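Local coordinates for protein VIN1 (Oscarella pearsei, PDB 6BFI) that probably binds actin filaments and may play a role in cell-cell adhesion, as a sponge member of the vinculin/alpha-catenin family, at residues L497-V502 and I542-V547; P555-K560 and R610-D615; E566-S571 and E604-V609. One frame throughout, in Å; residues are numbered along the deposited sequence.

Interaction 1: residues L497-V502 and I542-V547; sequences LEFMKV and IQVAKV
Val544 meets both Phe499 and Met500, in an apolar contact between two antiparallel helices of a four-helix bundle, the kind of unit from which vinculin-family proteins are built. The two short axes come within 10.5 Å at 164° between their directions, and Phe499 lies level with Val544. The two methyls of the valine divide the work. Val544 CG2 sits over one face of the Phe499 ring, 3.7 Å from the centroid and 20° off the normal, which meets the geometry of a CH-pi contact. Its closest ring carbon is Phe499 CE1, at 3.5 Å, so the methyl is displaced from the middle toward the rim. Val544 CG1 instead faces the methionine, 3.7 Å from Met500 CE.

Phe499 reaches across because its CG lies anti to the backbone N (chi1 -173°), with the ring carried toward helix 524-550. Met500 starts off to the side and comes in through a bend at chi2, sliding past Val544 in the opposite direction. No hydrogen bond crosses; contact between buried nonpolar groups joins the segments. In the next shell, Phe499 also touches Val372 of helix 344-375, and Met500 packs on Ile613 of helix 589-615. On another side of the helix, Glu498 OE2 and Gln362 NE2 form a hydrogen bond. At its far end the methionine methyl fits against backbone as well as side chain: Met500 CE lies 3.6 Å from Ala545 N and 4.1 Å from Ala545 CB.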
loop_
_atom_site.group_PDB
_atom_site.type_symbol
_atom_site.label_atom_id
_atom_site.label_comp_id
_atom_site.label_asym_id
_atom_site.label_seq_id
_atom_site.Cartn_x
_atom_site.Cartn_y
_atom_site.Cartn_z
ATOM N N LEU A 497 -11.307 14.542 -13.542
ATOM C CA LEU A 497 -12.326 15.365 -14.188
ATOM C C LEU A 497 -12.734 16.534 -13.302
ATOM O O LEU A 497 -12.926 17.656 -13.787
ATOM C CB LEU A 497 -13.542 14.508 -14.543
ATOM C CG LEU A 497 -14.771 15.235 -15.099
ATOM C CD1 LEU A 497 -14.404 16.100 -16.298
ATOM C CD2 LEU A 497 -15.851 14.235 -15.475
ATOM N N GLU A 498 -12.863 16.292 -11.995
ATOM C CA GLU A 498 -13.169 17.383 -11.077
ATOM C C GLU A 498 -12.036 18.401 -11.033
ATOM O O GLU A 498 -12.285 19.611 -10.962
ATOM C CB GLU A 498 -13.459 16.836 -9.679
ATOM C CG GLU A 498 -14.771 16.081 -9.561
ATOM C CD GLU A 498 -15.988 16.955 -9.821
ATOM O OE1 GLU A 498 -15.860 18.197 -9.800
ATOM O OE2 GLU A 498 -17.080 16.397 -10.048
ATOM N N PHE A 499 -10.783 17.931 -11.075
ATOM C CA PHE A 499 -9.655 18.857 -11.131
ATOM C C PHE A 499 -9.721 19.718 -12.386
ATOM O O PHE A 499 -9.442 20.921 -12.337
ATOM C CB PHE A 499 -8.330 18.090 -11.074
ATOM C CG PHE A 499 -7.114 18.977 -10.953
ATOM C CD1 PHE A 499 -6.515 19.521 -12.080
ATOM C CD2 PHE A 499 -6.567 19.259 -9.710
ATOM C CE1 PHE A 499 -5.404 20.338 -11.971
ATOM C CE2 PHE A 499 -5.450 20.075 -9.592
ATOM C CZ PHE A 499 -4.868 20.613 -10.724
ATOM N N MET A 500 -10.099 19.120 -13.518
ATOM C CA MET A 500 -10.179 19.879 -14.761
ATOM C C MET A 500 -11.332 20.872 -14.740
ATOM O O MET A 500 -11.215 21.963 -15.311
ATOM C CB MET A 500 -10.310 18.932 -15.953
ATOM C CG MET A 500 -9.121 18.002 -16.137
ATOM S SD MET A 500 -7.542 18.879 -16.123
ATOM C CE MET A 500 -6.388 17.515 -16.276
ATOM N N LYS A 501 -12.447 20.524 -14.092
ATOM C CA LYS A 501 -13.556 21.468 -13.980
ATOM C C LYS A 501 -13.187 22.638 -13.074
ATOM O O LYS A 501 -13.325 23.805 -13.462
ATOM C CB LYS A 501 -14.807 20.760 -13.455
ATOM C CG LYS A 501 -15.528 19.896 -14.483
ATOM C CD LYS A 501 -16.749 19.218 -13.870
ATOM C CE LYS A 501 -17.556 18.469 -14.922
ATOM N NZ LYS A 501 -18.683 17.705 -14.317
ATOM N N VAL A 502 -12.717 22.341 -11.859
ATOM C CA VAL A 502 -12.352 23.397 -10.919
ATOM C C VAL A 502 -11.272 24.293 -11.514
ATOM O O VAL A 502 -11.364 25.528 -11.452
ATOM C CB VAL A 502 -11.912 22.780 -9.578
ATOM C CG1 VAL A 502 -11.432 23.859 -8.625
ATOM C CG2 VAL A 502 -13.057 21.994 -8.957
ATOM N N ILE A 542 -1.678 20.569 -17.233
ATOM C CA ILE A 542 -0.809 19.729 -18.054
ATOM C C ILE A 542 -0.322 18.525 -17.257
ATOM O O ILE A 542 -0.364 17.385 -17.734
ATOM C CB ILE A 542 0.375 20.549 -18.599
ATOM C CG1 ILE A 542 -0.121 21.728 -19.435
ATOM C CG2 ILE A 542 1.303 19.662 -19.418
ATOM C CD1 ILE A 542 -0.793 21.320 -20.713
ATOM N N GLN A 543 0.151 18.762 -16.030
ATOM C CA GLN A 543 0.705 17.675 -15.227
ATOM C C GLN A 543 -0.361 16.644 -14.875
ATOM O O GLN A 543 -0.141 15.434 -15.015
ATOM C CB GLN A 543 1.349 18.231 -13.958
ATOM C CG GLN A 543 2.525 19.152 -14.207
ATOM C CD GLN A 543 3.103 19.701 -12.920
ATOM O OE1 GLN A 543 2.907 19.129 -11.845
ATOM N NE2 GLN A 543 3.814 20.819 -13.019
ATOM N N VAL A 544 -1.524 17.103 -14.406
ATOM C CA VAL A 544 -2.593 16.169 -14.069
ATOM C C VAL A 544 -3.017 15.381 -15.303
ATOM O O VAL A 544 -3.282 14.175 -15.226
ATOM C CB VAL A 544 -3.775 16.915 -13.425
ATOM C CG1 VAL A 544 -4.948 15.972 -13.211
ATOM C CG2 VAL A 544 -3.340 17.531 -12.107
ATOM N N ALA A 545 -3.058 16.040 -16.464
ATOM C CA ALA A 545 -3.335 15.317 -17.701
ATOM C C ALA A 545 -2.261 14.275 -17.991
ATOM O O ALA A 545 -2.565 13.202 -18.523
ATOM C CB ALA A 545 -3.460 16.294 -18.870
ATOM N N LYS A 546 -1.007 14.568 -17.644
ATOM C CA LYS A 546 0.070 13.601 -17.837
ATOM C C LYS A 546 -0.133 12.374 -16.955
ATOM O O LYS A 546 0.008 11.232 -17.411
ATOM C CB LYS A 546 1.419 14.264 -17.551
ATOM C CG LYS A 546 2.564 13.303 -17.265
ATOM C CD LYS A 546 2.992 12.537 -18.506
ATOM C CE LYS A 546 4.280 11.768 -18.249
ATOM N NZ LYS A 546 4.689 10.933 -19.413
ATOM N N VAL A 547 -0.473 12.593 -15.681
ATOM C CA VAL A 547 -0.743 11.472 -14.784
ATOM C C VAL A 547 -1.924 10.651 -15.291
ATOM O O VAL A 547 -1.885 9.414 -15.286
ATOM C CB VAL A 547 -0.978 11.979 -13.348
ATOM C CG1 VAL A 547 -1.667 10.912 -12.507
ATOM C CG2 VAL A 547 0.341 12.387 -12.712
#

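Interaction 2: residues P555-K560 and R610-D615; sequences PEFVAK and RSVIED
Phe557 and Lys560 receive the same methyl of Val612 from two successive turns of helix 555-569. The apolar contacts come first. Val612 CG1 lies 3.7 Å from Phe557 CE1 and 3.9 Å from Phe557 CD1, approaching the ring obliquely. Phe557 CG is anti to the backbone N (chi1 165°), and this brings the far end of the ring closer to segment 610-615 than its CB bond alone would suggest. The ring also turns an edge to the backbone of that segment, with Phe557 CE1 4.4 Å from Ile613 CA. Lys560 contributes aliphatic carbon: its CB is 4.1 Å from Val612 CG1, while the extended chain leads the amino group away.

No polar bond joins the two segments. Charged groups act within 610-615 and beyond it: Arg610 faces Glu614 in a long pairing of charges without a directed N-H, and its NH2 forms a salt bridge with Glu504.

The segments run antiparallel at 162°, near the start of helix 555-569 and the end of helix 589-615. Phe557 further touches Ser552 and Asn616 in the adjoining loops, and Ile613 turns to Leu497 of helix 496-519.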
loop_
_atom_site.group_PDB
_atom_site.type_symbol
_atom_site.label_atom_id
_atom_site.label_comp_id
_atom_site.label_asym_id
_atom_site.label_seq_id
_atom_site.Cartn_x
_atom_site.Cartn_y
_atom_site.Cartn_z
ATOM N N PRO A 555 -4.772 3.385 -26.073
ATOM C CA PRO A 555 -3.876 4.221 -26.892
ATOM C C PRO A 555 -4.563 5.413 -27.536
ATOM O O PRO A 555 -3.956 6.487 -27.637
ATOM C CB PRO A 555 -3.348 3.235 -27.946
ATOM C CG PRO A 555 -3.594 1.874 -27.370
ATOM C CD PRO A 555 -4.854 2.006 -26.578
ATOM N N GLU A 556 -5.811 5.256 -27.983
ATOM C CA GLU A 556 -6.505 6.363 -28.635
ATOM C C GLU A 556 -6.771 7.501 -27.656
ATOM O O GLU A 556 -6.574 8.676 -27.991
ATOM C CB GLU A 556 -7.811 5.870 -29.258
ATOM C CG GLU A 556 -7.660 4.626 -30.123
ATOM C CD GLU A 556 -6.812 4.863 -31.361
ATOM O OE1 GLU A 556 -6.725 6.024 -31.815
ATOM O OE2 GLU A 556 -6.232 3.885 -31.879
ATOM N N PHE A 557 -7.212 7.170 -26.441
ATOM C CA PHE A 557 -7.448 8.198 -25.433
ATOM C C PHE A 557 -6.147 8.884 -25.028
ATOM O O PHE A 557 -6.125 10.101 -24.807
ATOM C CB PHE A 557 -8.148 7.587 -24.220
ATOM C CG PHE A 557 -8.113 8.455 -22.995
ATOM C CD1 PHE A 557 -8.799 9.657 -22.959
ATOM C CD2 PHE A 557 -7.400 8.064 -21.873
ATOM C CE1 PHE A 557 -8.765 10.459 -21.830
ATOM C CE2 PHE A 557 -7.366 8.857 -20.741
ATOM C CZ PHE A 557 -8.049 10.056 -20.719
ATOM N N VAL A 558 -5.055 8.123 -24.933
ATOM C CA VAL A 558 -3.760 8.719 -24.611
ATOM C C VAL A 558 -3.310 9.649 -25.730
ATOM O O VAL A 558 -2.697 10.695 -25.481
ATOM C CB VAL A 558 -2.718 7.617 -24.329
ATOM C CG1 VAL A 558 -1.333 8.219 -24.131
ATOM C CG2 VAL A 558 -3.119 6.806 -23.107
ATOM N N ALA A 559 -3.615 9.291 -26.978
ATOM C CA ALA A 559 -3.245 10.142 -28.104
ATOM C C ALA A 559 -4.048 11.437 -28.104
ATOM O O ALA A 559 -3.488 12.527 -28.275
ATOM C CB ALA A 559 -3.436 9.384 -29.418
ATOM N N LYS A 560 -5.368 11.338 -27.914
ATOM C CA LYS A 560 -6.202 12.537 -27.868
ATOM C C LYS A 560 -5.788 13.449 -26.719
ATOM O O LYS A 560 -5.628 14.664 -26.898
ATOM C CB LYS A 560 -7.676 12.147 -27.736
ATOM C CG LYS A 560 -8.256 11.438 -28.950
ATOM C CD LYS A 560 -9.676 10.959 -28.670
ATOM C CE LYS A 560 -10.312 10.331 -29.902
ATOM N NZ LYS A 560 -11.668 9.781 -29.613
ATOM N N ARG A 610 -10.118 19.268 -20.622
ATOM C CA ARG A 610 -11.319 18.907 -19.878
ATOM C C ARG A 610 -12.309 18.150 -20.751
ATOM O O ARG A 610 -13.025 17.274 -20.257
ATOM C CB ARG A 610 -11.970 20.166 -19.299
ATOM C CG ARG A 610 -13.089 19.905 -18.303
ATOM C CD ARG A 610 -14.475 19.965 -18.944
ATOM N NE ARG A 610 -14.755 21.270 -19.539
ATOM C CZ ARG A 610 -14.880 21.486 -20.845
ATOM N NH1 ARG A 610 -14.760 20.478 -21.699
ATOM N NH2 ARG A 610 -15.133 22.707 -21.298
ATOM N N SER A 611 -12.363 18.467 -22.046
ATOM C CA SER A 611 -13.288 17.774 -22.936
ATOM C C SER A 611 -12.830 16.349 -23.211
ATOM O O SER A 611 -13.658 15.435 -23.302
ATOM C CB SER A 611 -13.443 18.543 -24.247
ATOM O OG SER A 611 -14.133 17.755 -25.204
ATOM N N VAL A 612 -11.521 16.139 -23.362
ATOM C CA VAL A 612 -11.019 14.784 -23.585
ATOM C C VAL A 612 -11.286 13.915 -22.361
ATOM O O VAL A 612 -11.839 12.809 -22.464
ATOM C CB VAL A 612 -9.523 14.813 -23.944
ATOM C CG1 VAL A 612 -8.976 13.398 -24.036
ATOM C CG2 VAL A 612 -9.310 15.552 -25.255
ATOM N N ILE A 613 -10.916 14.414 -21.178
ATOM C CA ILE A 613 -11.159 13.648 -19.959
ATOM C C ILE A 613 -12.655 13.432 -19.753
ATOM O O ILE A 613 -13.092 12.352 -19.332
ATOM C CB ILE A 613 -10.508 14.348 -18.752
ATOM C CG1 ILE A 613 -8.982 14.253 -18.857
ATOM C CG2 ILE A 613 -11.011 13.751 -17.444
ATOM C CD1 ILE A 613 -8.250 14.738 -17.632
ATOM N N GLU A 614 -13.463 14.443 -20.077
ATOM C CA GLU A 614 -14.906 14.340 -19.897
ATOM C C GLU A 614 -15.504 13.278 -20.812
ATOM O O GLU A 614 -16.364 12.497 -20.390
ATOM C CB GLU A 614 -15.554 15.700 -20.154
ATOM C CG GLU A 614 -16.830 15.957 -19.374
ATOM C CD GLU A 614 -17.357 17.368 -19.577
ATOM O OE1 GLU A 614 -17.290 17.874 -20.718
ATOM O OE2 GLU A 614 -17.828 17.973 -18.591
ATOM N N ASP A 615 -15.053 13.230 -22.066
ATOM C CA ASP A 615 -15.553 12.242 -23.013
ATOM C C ASP A 615 -15.022 10.843 -22.741
ATOM O O ASP A 615 -15.611 9.870 -23.224
ATOM C CB ASP A 615 -15.207 12.657 -24.444
ATOM C CG ASP A 615 -15.930 13.919 -24.875
ATOM O OD1 ASP A 615 -16.946 14.267 -24.235
ATOM O OD2 ASP A 615 -15.488 14.560 -25.853
#

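Interaction 3: residues E566-S571 and E604-V609; sequences ESLAKS and EGVAAV
With CG anti to the backbone N (chi1 172°), Leu568 directs both of its methyls at the helix segment 604-609, where Gly605 and Val606 meet them. Leu568 CD1 rests on bare backbone, 3.7 Å from Gly605 CA and 3.5 Å from Val606 N. Gly605 has no side chain to hold the two helices apart, and the spacing shows it: Leu568 CA and Gly605 CA are just 4.4 Å from each other, a close approach of main chains.

The second methyl turns to the valines. Leu568 CD2 lies 3.7 Å from Val606 CG2 and 4.1 Å from Val609 CG2, so one leucine branch spans residues a helical turn apart. In both valines the touching methyl is the one anti to the carbonyl carbon.

The carbonyl of Leu568 is engaged within its own segment. Ser571 OG donates to Leu568 O at 2.7 Å, with a C=O...donor angle of 134° and a tilt of 22° from the carbonyl plane. Ser571 N binds the same oxygen from the same face, giving it two local donors.

The contact lies inside the bundle. Leu568 also packs on Val541 of helix 524-550, and Val609 turns to Ala545 on the same helix, while Val606 reaches Ile507 of helix 496-519.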
loop_
_atom_site.group_PDB
_atom_site.type_symbol
_atom_site.label_atom_id
_atom_site.label_comp_id
_atom_site.label_asym_id
_atom_site.label_seq_id
_atom_site.Cartn_x
_atom_site.Cartn_y
_atom_site.Cartn_z
ATOM N N GLU A 566 -0.572 18.950 -25.308
ATOM C CA GLU A 566 0.468 19.608 -26.089
ATOM C C GLU A 566 -0.035 20.916 -26.689
ATOM O O GLU A 566 0.669 21.934 -26.657
ATOM C CB GLU A 566 0.973 18.667 -27.181
ATOM C CG GLU A 566 1.832 17.524 -26.660
ATOM C CD GLU A 566 1.889 16.349 -27.619
ATOM O OE1 GLU A 566 1.012 16.258 -28.503
ATOM O OE2 GLU A 566 2.809 15.515 -27.485
ATOM N N SER A 567 -1.257 20.908 -27.229
ATOM C CA SER A 567 -1.826 22.130 -27.790
ATOM C C SER A 567 -1.995 23.203 -26.721
ATOM O O SER A 567 -1.803 24.393 -26.992
ATOM C CB SER A 567 -3.166 21.824 -28.459
ATOM O OG SER A 567 -3.756 23.001 -28.984
ATOM N N LEU A 568 -2.357 22.803 -25.501
ATOM C CA LEU A 568 -2.468 23.774 -24.418
ATOM C C LEU A 568 -1.099 24.310 -24.019
ATOM O O LEU A 568 -0.942 25.513 -23.783
ATOM C CB LEU A 568 -3.167 23.143 -23.213
ATOM C CG LEU A 568 -3.197 23.974 -21.928
ATOM C CD1 LEU A 568 -3.897 25.303 -22.160
ATOM C CD2 LEU A 568 -3.867 23.204 -20.800
ATOM N N ALA A 569 -0.097 23.430 -23.944
ATOM C CA ALA A 569 1.239 23.848 -23.539
ATOM C C ALA A 569 1.875 24.780 -24.561
ATOM O O ALA A 569 2.660 25.659 -24.189
ATOM C CB ALA A 569 2.127 22.624 -23.313
ATOM N N LYS A 570 1.546 24.614 -25.844
ATOM C CA LYS A 570 2.104 25.502 -26.859
ATOM C C LYS A 570 1.524 26.911 -26.808
ATOM O O LYS A 570 1.975 27.769 -27.573
ATOM C CB LYS A 570 1.893 24.908 -28.254
ATOM C CG LYS A 570 2.695 23.641 -28.509
ATOM C CD LYS A 570 2.789 23.328 -29.993
ATOM C CE LYS A 570 3.707 22.140 -30.244
ATOM N NZ LYS A 570 3.983 21.944 -31.695
ATOM N N SER A 571 0.557 27.176 -25.929
ATOM C CA SER A 571 -0.074 28.485 -25.838
ATOM C C SER A 571 0.284 29.249 -24.573
ATOM O O SER A 571 -0.055 30.433 -24.471
ATOM C CB SER A 571 -1.600 28.345 -25.908
ATOM O OG SER A 571 -2.101 27.757 -24.722
ATOM N N GLU A 604 -9.120 28.131 -23.871
ATOM C CA GLU A 604 -9.617 27.151 -24.831
ATOM C C GLU A 604 -8.850 25.834 -24.731
ATOM O O GLU A 604 -9.446 24.753 -24.831
ATOM C CB GLU A 604 -9.537 27.721 -26.246
ATOM C CG GLU A 604 -10.437 27.017 -27.246
ATOM C CD GLU A 604 -9.657 26.308 -28.332
ATOM O OE1 GLU A 604 -8.431 26.525 -28.424
ATOM O OE2 GLU A 604 -10.273 25.534 -29.095
ATOM N N GLY A 605 -7.531 25.899 -24.528
ATOM C CA GLY A 605 -6.763 24.672 -24.369
ATOM C C GLY A 605 -7.171 23.883 -23.138
ATOM O O GLY A 605 -7.339 22.655 -23.196
ATOM N N VAL A 606 -7.339 24.573 -22.006
ATOM C CA VAL A 606 -7.817 23.903 -20.798
ATOM C C VAL A 606 -9.172 23.257 -21.052
ATOM O O VAL A 606 -9.417 22.108 -20.657
ATOM C CB VAL A 606 -7.873 24.891 -19.618
ATOM C CG1 VAL A 606 -8.578 24.260 -18.427
ATOM C CG2 VAL A 606 -6.469 25.332 -19.235
ATOM N N ALA A 607 -10.069 23.980 -21.729
ATOM C CA ALA A 607 -11.358 23.402 -22.089
ATOM C C ALA A 607 -11.194 22.155 -22.948
ATOM O O ALA A 607 -11.981 21.211 -22.826
ATOM C CB ALA A 607 -12.215 24.439 -22.816
ATOM N N ALA A 608 -10.176 22.127 -23.813
ATOM C CA ALA A 608 -9.952 20.954 -24.652
ATOM C C ALA A 608 -9.545 19.748 -23.814
ATOM O O ALA A 608 -10.087 18.646 -23.987
ATOM C CB ALA A 608 -8.893 21.258 -25.710
ATOM N N VAL A 609 -8.592 19.936 -22.896
ATOM C CA VAL A 609 -8.178 18.832 -22.030
ATOM C C VAL A 609 -9.361 18.332 -21.206
ATOM O O VAL A 609 -9.607 17.119 -21.094
ATOM C CB VAL A 609 -7.006 19.266 -21.132
ATOM C CG1 VAL A 609 -6.516 18.094 -20.291
ATOM C CG2 VAL A 609 -5.878 19.843 -21.979
#

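How the interactions relate
From the N terminus, helix 496-519 is followed by helix 524-550, and interaction 1 closes the antiparallel hairpin of these two helices across 39 intervening residues. It is complete before the others open. Helix 555-569 then begins with interaction 2, whose partner segment lies 49 residues later; interaction 3, bridging 32 residues, is nested inside that loop. Both join helix 555-569 to helix 589-615, at sites whose centres are 13 Å apart. Interaction 1 touches each by apolar packing: Met500 CE is 3.6 Å from Ile613 CD1, and Ile542 CD1 is 3.6 Å from Leu568 CD2. Together, therefore, the three tie four helices into one bundle.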